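AvrRxo1-ORF1 (Xanthomonas oryzae pv. oryzicola, PDB 4Z8T) is a type III effector with a polynucleotide kinase domain that forms a complex with its interactor AvrRxo1-ORF2 and probably acts as a P-loop kinase. Local coordinates at residues A[101-106]-A[155-160]. Numbering follows the deposited sequence.
Sequences CVNPDV and VVDKRL. With SO4 (sulfate ion), chain C.
Strand 154-157, the outermost of the parallel strands in this P-loop kinase core, takes on segment 101-106 along the side turned from strand 66-71. A single parallel bridge joins Val102 to Val156: Val102 N gives its hydrogen to Val155 O at 2.7 Å, nearly along the C=O axis, and Val102 O receives Asp157 N at 3.0 Å. Beside this bridge Cys101, its SG anti to the carbonyl carbon, leans on Val155, SG touching CG1 at 3.6 Å. Val102 CG1, anti to the backbone N, meets CE of Lys158 at 3.9 Å; the two side chains cross obliquely, and the extended lysine carries NZ to Tyr169 OH. Phe137 and Leu141 of helix 123-141 pack against Val102. Asn103 and Asp157 both hold CG anti to the backbone N and run side by side in the same direction, yet amide and carboxylate planes stand 79° apart. The hydrogen bond from Asn103 ND2 to Asp157 OD2 is weak, 3.2 Å long and bent to 135° at the hydrogen. Asp157 also touches residues of the probable Walker A loop, which puts this carboxylate beside the presumed nucleotide site. Past the strand, Arg159 NH1 donates to O2 of a sulfate that also binds Ser161 OG, while Arg159 NE and NH2 bond to Asn73 OD1 and Thr74 OG1. Asn103 OD1 accepts from Asp105 N at 3.0 Å, closing an Asx turn with the donor above the carbonyl plane, and one water donates both to this OD1 and to Asp157 O.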
ATOM      1  N   CYS A 101       2.965  36.235   7.064  1.00 22.17           N
ATOM      2  CA  CYS A 101       3.142  35.281   5.969  1.00 21.09           C
ATOM      3  C   CYS A 101       2.058  35.423   4.908  1.00 20.95           C
ATOM      4  O   CYS A 101       0.926  35.851   5.204  1.00 21.88           O
ATOM      5  CB  CYS A 101       3.142  33.844   6.504  1.00 20.41           C
ATOM      6  SG  CYS A 101       4.413  33.531   7.749  1.00 23.95           S
ATOM      7  N   VAL A 102       2.403  35.079   3.667  1.00 20.68           N
ATOM      8  CA  VAL A 102       1.422  35.053   2.581  1.00 18.44           C
ATOM      9  C   VAL A 102       0.573  33.791   2.656  1.00 22.22           C
ATOM     10  O   VAL A 102       1.065  32.682   2.450  1.00 22.71           O
ATOM     11  CB  VAL A 102       2.081  35.126   1.202  1.00 22.30           C
ATOM     12  CG1 VAL A 102       1.017  35.064   0.109  1.00 24.30           C
ATOM     13  CG2 VAL A 102       2.889  36.398   1.079  1.00 25.53           C
ATOM     14  N   ASN A 103      -0.711  33.983   2.952  1.00 21.60           N
ATOM     15  CA  ASN A 103      -1.630  32.902   3.269  1.00 23.99           C
ATOM     16  C   ASN A 103      -3.007  33.541   3.432  1.00 22.29           C
ATOM     17  O   ASN A 103      -3.178  34.372   4.317  1.00 24.59           O
ATOM     18  CB  ASN A 103      -1.197  32.274   4.596  1.00 21.77           C
ATOM     19  CG  ASN A 103      -2.071  31.118   5.024  1.00 25.97           C
ATOM     20  OD1 ASN A 103      -3.114  30.845   4.430  1.00 26.22           O
ATOM     21  ND2 ASN A 103      -1.646  30.426   6.078  1.00 28.85           N
ATOM     22  N   PRO A 104      -3.985  33.156   2.594  1.00 23.49           N
ATOM     23  CA  PRO A 104      -5.337  33.736   2.703  1.00 25.12           C
ATOM     24  C   PRO A 104      -5.962  33.512   4.067  1.00 25.03           C
ATOM     25  O   PRO A 104      -6.723  34.345   4.557  1.00 22.42           O
ATOM     26  CB  PRO A 104      -6.142  32.977   1.640  1.00 26.89           C
ATOM     27  CG  PRO A 104      -5.340  31.749   1.333  1.00 31.27           C
ATOM     28  CD  PRO A 104      -3.900  32.150   1.522  1.00 25.96           C
ATOM     29  N   ASP A 105      -5.644  32.390   4.693  1.00 22.14           N
ATOM     30  CA  ASP A 105      -6.233  32.097   5.989  1.00 25.08           C
ATOM     31  C   ASP A 105      -5.955  33.122   7.094  1.00 26.14           C
ATOM     32  O   ASP A 105      -6.717  33.199   8.058  1.00 27.74           O
ATOM     33  CB  ASP A 105      -5.811  30.700   6.445  1.00 25.80           C
ATOM     34  CG  ASP A 105      -6.302  29.619   5.513  1.00 26.20           C
ATOM     35  OD1 ASP A 105      -7.364  29.814   4.885  1.00 27.06           O
ATOM     36  OD2 ASP A 105      -5.620  28.581   5.398  1.00 27.53           O
ATOM     37  N   VAL A 106      -4.882  33.906   6.965  1.00 24.20           N
ATOM     38  CA  VAL A 106      -4.556  34.894   7.996  1.00 24.22           C
ATOM     39  C   VAL A 106      -5.576  36.031   8.068  1.00 22.17           C
ATOM     40  O   VAL A 106      -5.630  36.741   9.072  1.00 25.11           O
ATOM     41  CB  VAL A 106      -3.144  35.529   7.835  1.00 28.53           C
ATOM     42  CG1 VAL A 106      -2.049  34.456   7.819  1.00 30.11           C
ATOM     43  CG2 VAL A 106      -3.084  36.415   6.597  1.00 26.49           C
ATOM     44  N   VAL A 155       7.495  35.052   3.252  1.00 15.20           N
ATOM     45  CA  VAL A 155       7.149  33.674   3.581  1.00 15.54           C
ATOM     46  C   VAL A 155       5.843  33.300   2.916  1.00 19.50           C
ATOM     47  O   VAL A 155       4.846  34.009   3.060  1.00 20.14           O
ATOM     48  CB  VAL A 155       6.980  33.475   5.103  1.00 15.48           C
ATOM     49  CG1 VAL A 155       6.737  31.996   5.419  1.00 17.64           C
ATOM     50  CG2 VAL A 155       8.186  33.984   5.842  1.00 18.42           C
ATOM     51  N   VAL A 156       5.847  32.194   2.179  1.00 15.92           N
ATOM     52  CA  VAL A 156       4.645  31.714   1.512  1.00 16.88           C
ATOM     53  C   VAL A 156       4.241  30.425   2.200  1.00 19.38           C
ATOM     54  O   VAL A 156       4.973  29.440   2.200  1.00 17.47           O
ATOM     55  CB  VAL A 156       4.868  31.488   0.006  1.00 19.70           C
ATOM     56  CG1 VAL A 156       3.579  30.981  -0.663  1.00 22.08           C
ATOM     57  CG2 VAL A 156       5.315  32.781  -0.651  1.00 20.99           C
ATOM     58  N   ASP A 157       3.072  30.481   2.830  1.00 19.60           N
ATOM     59  CA  ASP A 157       2.556  29.433   3.669  1.00 26.06           C
ATOM     60  C   ASP A 157       1.267  28.931   3.019  1.00 24.33           C
ATOM     61  O   ASP A 157       0.179  29.371   3.375  1.00 25.19           O
ATOM     62  CB  ASP A 157       2.245  30.066   5.027  1.00 24.31           C
ATOM     63  CG  ASP A 157       1.785  29.071   6.041  1.00 30.81           C
ATOM     64  OD1 ASP A 157       1.927  27.853   5.797  1.00 29.67           O
ATOM     65  OD2 ASP A 157       1.290  29.518   7.097  1.00 31.52           O
ATOM     66  N   LYS A 158       1.404  28.039   2.040  1.00 17.77           N
ATOM     67  CA  LYS A 158       0.290  27.539   1.248  1.00 19.45           C
ATOM     68  C   LYS A 158       0.585  26.083   0.974  1.00 20.02           C
ATOM     69  O   LYS A 158       1.718  25.629   1.169  1.00 21.29           O
ATOM     70  CB  LYS A 158       0.198  28.272  -0.093  1.00 22.02           C
ATOM     71  CG  LYS A 158      -0.146  29.750  -0.009  1.00 26.81           C
ATOM     72  CD  LYS A 158      -0.250  30.311  -1.418  1.00 29.11           C
ATOM     73  CE  LYS A 158      -0.505  31.800  -1.408  1.00 33.39           C
ATOM     74  NZ  LYS A 158      -0.964  32.243  -2.752  1.00 33.35           N
ATOM     75  N   ARG A 159      -0.417  25.348   0.505  1.00 19.69           N
ATOM     76  CA  ARG A 159      -0.193  23.940   0.200  1.00 18.55           C
ATOM     77  C   ARG A 159       0.881  23.753  -0.865  1.00 19.47           C
ATOM     78  O   ARG A 159       1.712  22.840  -0.759  1.00 19.11           O
ATOM     79  CB  ARG A 159      -1.490  23.260  -0.233  1.00 20.15           C
ATOM     80  CG  ARG A 159      -1.339  21.742  -0.406  1.00 22.49           C
ATOM     81  CD  ARG A 159      -2.648  21.027  -0.738  1.00 23.65           C
ATOM     82  NE  ARG A 159      -3.597  21.107   0.369  1.00 20.97           N
ATOM     83  CZ  ARG A 159      -4.587  21.987   0.448  1.00 23.67           C
ATOM     84  NH1 ARG A 159      -4.763  22.874  -0.518  1.00 22.96           N
ATOM     85  NH2 ARG A 159      -5.391  21.995   1.507  1.00 24.22           N
ATOM     86  N   LEU A 160       0.848  24.619  -1.888  1.00 21.78           N
ATOM     87  CA  LEU A 160       1.823  24.622  -2.986  1.00 22.21           C
ATOM     88  C   LEU A 160       1.930  23.252  -3.642  1.00 19.73           C
ATOM     89  O   LEU A 160       3.032  22.793  -3.955  1.00 23.48           O
ATOM     90  CB  LEU A 160       3.203  25.097  -2.509  1.00 20.09           C
ATOM     91  CG  LEU A 160       3.252  26.494  -1.881  1.00 22.17           C
ATOM     92  CD1 LEU A 160       4.606  26.764  -1.252  1.00 20.54           C
ATOM     93  CD2 LEU A 160       2.908  27.567  -2.917  1.00 23.90           C
TER
HETATM   94  S   SO4 C 501      -3.374  23.864  -3.832  1.00 41.78           S
HETATM   95  O1  SO4 C 501      -1.966  23.566  -3.604  1.00 32.62           O
HETATM   96  O2  SO4 C 501      -4.218  22.761  -3.384  1.00 39.69           O
HETATM   97  O3  SO4 C 501      -3.609  24.087  -5.262  1.00 41.67           O
HETATM   98  O4  SO4 C 501      -3.742  25.077  -3.105  1.00 40.62           O
HETATM   99  O   HOH W   1      -2.661  28.131   3.265  1.00 34.05           O